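Local coordinates for peroxisomal membrane protein LPX1 (Saccharomyces cerevisiae, PDB 2Y6U) that hydrolyses ester bonds of lipids in the peroxisome, with acyl esterase, triacylglycerol lipase and phospholipase A activity, at residues H59-S64 with G143-G148; N54-H59 with K88-D93. All coordinates share one frame; numbering follows the deposited sequence.

Contact 1 (H59-S64 with G143-G148)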
# COMPACT_ATOMS: atom_id res chain seq x y z
N HIS A 59 -9.80 -14.82 7.34
CA HIS A 59 -11.04 -15.13 8.00
C HIS A 59 -12.10 -13.99 7.98
O HIS A 59 -11.80 -12.82 7.73
CB HIS A 59 -10.78 -15.46 9.51
CG HIS A 59 -10.22 -14.28 10.27
ND1 HIS A 59 -11.00 -13.21 10.67
CD2 HIS A 59 -8.95 -14.01 10.68
CE1 HIS A 59 -10.22 -12.32 11.29
NE2 HIS A 59 -8.97 -12.77 11.29
N GLY A 60 -13.32 -14.38 8.28
CA GLY A 60 -14.44 -13.50 8.34
C GLY A 60 -14.48 -12.75 9.68
O GLY A 60 -13.76 -13.07 10.65
N SER A 61 -15.41 -11.81 9.77
CA SER A 61 -15.60 -10.97 10.95
C SER A 61 -15.96 -11.90 12.11
O SER A 61 -16.87 -12.75 11.95
CB SER A 61 -16.82 -10.05 10.67
OG SER A 61 -16.43 -9.11 9.70
N GLY A 62 -15.35 -11.67 13.27
CA GLY A 62 -15.67 -12.44 14.49
C GLY A 62 -15.15 -13.85 14.55
O GLY A 62 -15.43 -14.59 15.49
N MET A 63 -14.36 -14.26 13.57
CA MET A 63 -13.79 -15.62 13.56
C MET A 63 -12.30 -15.51 13.79
O MET A 63 -11.85 -14.62 14.52
CB MET A 63 -14.18 -16.33 12.22
CG MET A 63 -15.65 -16.38 12.04
SD MET A 63 -16.15 -17.71 10.98
CE MET A 63 -17.69 -17.12 10.34
N SER A 64 -11.50 -16.37 13.17
CA SER A 64 -10.03 -16.33 13.34
C SER A 64 -9.46 -17.24 12.28
O SER A 64 -10.20 -17.93 11.62
CB SER A 64 -9.62 -16.87 14.74
OG SER A 64 -9.84 -18.29 14.83
N GLY A 143 -10.61 -15.41 0.86
CA GLY A 143 -11.12 -14.65 1.97
C GLY A 143 -12.60 -14.88 2.15
O GLY A 143 -13.34 -14.94 1.16
N HIS A 144 -13.01 -15.07 3.37
CA HIS A 144 -14.45 -15.06 3.73
C HIS A 144 -14.91 -13.66 4.26
O HIS A 144 -14.30 -13.14 5.17
CB HIS A 144 -14.68 -16.14 4.78
CG HIS A 144 -16.07 -16.19 5.27
ND1 HIS A 144 -16.41 -15.98 6.58
CD2 HIS A 144 -17.23 -16.35 4.60
CE1 HIS A 144 -17.73 -16.04 6.71
NE2 HIS A 144 -18.26 -16.31 5.54
N SER A 145 -16.05 -13.13 3.84
CA SER A 145 -16.78 -11.98 4.62
C SER A 145 -15.87 -10.78 4.61
O SER A 145 -15.46 -10.32 3.50
CB SER A 145 -17.31 -12.45 6.04
OG SER A 145 -17.17 -11.57 7.18
N MET A 146 -15.48 -10.25 5.77
CA MET A 146 -14.41 -9.25 5.82
C MET A 146 -13.14 -9.61 5.03
O MET A 146 -12.56 -8.73 4.35
CB MET A 146 -14.04 -9.06 7.31
CG MET A 146 -12.99 -8.16 7.60
SD MET A 146 -12.55 -8.22 9.43
CE MET A 146 -11.92 -9.70 9.68
N GLY A 147 -12.73 -10.88 5.09
CA GLY A 147 -11.55 -11.37 4.43
C GLY A 147 -11.65 -11.29 2.92
O GLY A 147 -10.67 -11.09 2.23
N GLY A 148 -12.86 -11.39 2.42
CA GLY A 148 -13.13 -11.24 0.99
C GLY A 148 -12.97 -9.81 0.59
O GLY A 148 -12.37 -9.52 -0.47
O HOH W 1 -14.60 -16.95 8.54
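S145 stands at the tip of what fits a nucleophile elbow, the tight strand-to-helix turn of alpha/beta hydrolases with the sequence pattern GxSxG (G143, S145, G147), and it meets S61 in the loop that follows strand 51-58. The backbone N-H of S61 points at S145 OG over 3.1 Å and almost straight, at 173°. That hydroxyl oxygen also takes a weak bond from M146 N, the first amide of helix 146-157. This is consistent with S145 being the nucleophile and with the 59-64 loop helping to form the oxyanion hole, as in relatives. The backbone of S145 has the positive phi, 64°, expected of such an elbow.

The backbones come close at G60, which has no side chain on the side facing H144 and S145: its CA lies 3.2 Å from H144 O, in a CA-H...O contact. A water joins G60 N to H144 ND1, while the other ring nitrogen of H144 is bonded to the backbone oxygen of H323. M63 reaches across at about a right angle to the H144 side chain, bringing its CE to 3.8 Å from H144 CE1.

Within the loop, G60 O is gripped from opposite faces of its carbonyl plane by H59 ND1 and by M63 N, the latter closing the type II turn G60-M63. The bond from H59 ND1 lies close to the ring plane and helps fix the rotation of the imidazole. M146 runs alongside this ring; its chain leaves with CG anti to the backbone N (chi1 178°) and bends at chi3, which sets CE 3.5 Å from H59 CE1. Nearer the backbone, M146 CB packs against S61 OG at 3.4 Å.

Contact 2 (N54-H59 with K88-D93); sequences NLVFLH and KVLLID
F57 N and L90 O form the straightest of three firm backbone hydrogen bonds between strands 54-58 and 88-92, 3.0 Å long with 174° at the hydrogen. L55 bonds through both its N, to K88 O, and its O, to L90 N, giving the alternating pattern of parallel strands. Farther on the strands spread, and a water takes over, donating to F57 O and I92 O and accepting from H59 N.

Apolar contacts line both faces. On one, F57 CG stands anti to its carbonyl carbon (chi1 -76°), which places the ring edge toward V89, with CD1 3.7 Å from V89 CG1. L91 lies alongside F57, pointing the same way, its CD2 3.6 Å from F57 CB. On the other, V56 CG2 meets L90 CD1, while I92 CD1 sits 3.9 Å from V56 CG1 and also touches L58 CD2; V121 of helix 114-125 packs on L58 and I92.

At the ends, N54 OD1 accepts a weak bond from K88 N, its ND2 being held by N139, and the edge of the H59 imidazole brings CD2, a carbon, to 3.1 Å from I92 O, with NE2 bonded to Q94 N. Side by side, the strands begin the parallel run of the alpha/beta-hydrolase sheet, 84-92 being antiparallel to 35-40 on its other side.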
# COMPACT_ATOMS: atom_id res chain seq x y z
N ASN A 54 1.29 -20.71 -3.43
CA ASN A 54 1.19 -20.16 -2.10
C ASN A 54 -0.26 -19.68 -1.88
O ASN A 54 -0.81 -19.02 -2.75
CB ASN A 54 2.15 -18.94 -1.94
CG ASN A 54 3.59 -19.32 -2.16
OD1 ASN A 54 4.03 -20.28 -1.54
ND2 ASN A 54 4.29 -18.67 -3.09
N LEU A 55 -0.80 -20.00 -0.75
CA LEU A 55 -2.15 -19.67 -0.40
C LEU A 55 -2.24 -18.86 0.83
O LEU A 55 -1.60 -19.18 1.82
CB LEU A 55 -2.95 -20.97 -0.20
CG LEU A 55 -3.46 -21.74 -1.38
CD1 LEU A 55 -2.60 -21.93 -2.51
CD2 LEU A 55 -4.06 -23.17 -0.91
N VAL A 56 -3.08 -17.83 0.81
CA VAL A 56 -3.21 -16.95 1.94
C VAL A 56 -4.71 -16.87 2.30
O VAL A 56 -5.49 -16.58 1.46
CB VAL A 56 -2.70 -15.55 1.65
CG1 VAL A 56 -2.93 -14.63 2.88
CG2 VAL A 56 -1.17 -15.61 1.24
N PHE A 57 -5.08 -17.27 3.51
CA PHE A 57 -6.51 -17.36 3.87
C PHE A 57 -6.83 -16.30 4.92
O PHE A 57 -6.12 -16.18 5.92
CB PHE A 57 -6.83 -18.70 4.53
CG PHE A 57 -6.92 -19.87 3.59
CD1 PHE A 57 -5.77 -20.59 3.25
CD2 PHE A 57 -8.14 -20.25 3.05
CE1 PHE A 57 -5.86 -21.68 2.40
CE2 PHE A 57 -8.23 -21.35 2.21
CZ PHE A 57 -7.07 -22.05 1.88
N LEU A 58 -7.92 -15.58 4.68
CA LEU A 58 -8.36 -14.41 5.45
C LEU A 58 -9.74 -14.67 6.02
O LEU A 58 -10.76 -14.80 5.27
CB LEU A 58 -8.33 -13.15 4.56
CG LEU A 58 -7.03 -12.82 3.83
CD1 LEU A 58 -7.27 -11.47 3.05
CD2 LEU A 58 -5.85 -12.83 4.82
N HIS A 59 -9.80 -14.82 7.34
CA HIS A 59 -11.04 -15.13 8.00
C HIS A 59 -12.10 -13.99 7.98
O HIS A 59 -11.80 -12.82 7.73
CB HIS A 59 -10.78 -15.46 9.51
CG HIS A 59 -10.22 -14.28 10.27
ND1 HIS A 59 -11.00 -13.21 10.67
CD2 HIS A 59 -8.95 -14.01 10.68
CE1 HIS A 59 -10.22 -12.32 11.29
NE2 HIS A 59 -8.97 -12.77 11.29
N LYS A 88 3.68 -22.85 0.47
CA LYS A 88 3.33 -22.19 1.72
C LYS A 88 1.84 -21.90 1.83
O LYS A 88 1.21 -21.51 0.87
CB LYS A 88 4.03 -20.85 1.87
CG LYS A 88 5.56 -20.93 1.95
CD LYS A 88 6.11 -19.65 2.68
CE LYS A 88 7.60 -19.64 2.96
NZ LYS A 88 7.84 -18.40 3.85
N VAL A 89 1.29 -22.01 3.03
CA VAL A 89 -0.05 -21.55 3.33
C VAL A 89 0.04 -20.63 4.53
O VAL A 89 0.64 -21.01 5.55
CB VAL A 89 -1.05 -22.68 3.70
CG1 VAL A 89 -2.49 -22.12 3.95
CG2 VAL A 89 -1.08 -23.73 2.62
N LEU A 90 -0.54 -19.44 4.44
CA LEU A 90 -0.55 -18.49 5.57
C LEU A 90 -1.95 -18.33 6.10
O LEU A 90 -2.88 -17.98 5.35
CB LEU A 90 -0.08 -17.12 5.13
CG LEU A 90 1.20 -17.05 4.31
CD1 LEU A 90 1.62 -15.60 3.92
CD2 LEU A 90 2.40 -17.75 5.05
N LEU A 91 -2.12 -18.49 7.39
CA LEU A 91 -3.33 -18.30 8.04
C LEU A 91 -3.20 -17.15 9.03
O LEU A 91 -2.42 -17.19 9.98
CB LEU A 91 -3.76 -19.56 8.78
CG LEU A 91 -4.03 -20.84 8.00
CD1 LEU A 91 -4.69 -21.89 8.98
CD2 LEU A 91 -4.71 -20.66 6.73
N ILE A 92 -3.84 -16.04 8.72
CA ILE A 92 -3.59 -14.78 9.41
C ILE A 92 -4.77 -14.37 10.34
O ILE A 92 -5.93 -14.44 9.96
CB ILE A 92 -3.36 -13.67 8.36
CG1 ILE A 92 -2.11 -13.96 7.55
CG2 ILE A 92 -3.27 -12.21 9.01
CD1 ILE A 92 -1.97 -13.03 6.25
N ASP A 93 -4.46 -13.90 11.57
CA ASP A 93 -5.47 -13.28 12.44
C ASP A 93 -5.33 -11.77 12.36
O ASP A 93 -4.25 -11.18 12.59
CB ASP A 93 -5.29 -13.63 13.88
CG ASP A 93 -5.85 -14.99 14.25
OD1 ASP A 93 -6.84 -15.43 13.67
OD2 ASP A 93 -5.29 -15.58 15.19
O HOH W 2 -7.38 -16.19 8.40

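The two contacts lie with their centres about 11 Å apart and share H59, where strand 51-58 gives way to the loop of contact 1. Along the chain their segments alternate: 54-59 runs into 59-64, then come 88-93 and finally 143-148. In the mixed eight-stranded sheet, strand 51-58 is flanked by 84-92, its partner in contact 2, and 137-144, which leads into the probable nucleophile elbow. L58 connects the pair directly, with a probable hydrogen bond from H144 N to L58 O and L58 CD1 packed against G147 O. The sheet thus places the loop and elbow together at the C-terminal ends of neighbouring parallel strands, where alpha/beta hydrolases build their active sites.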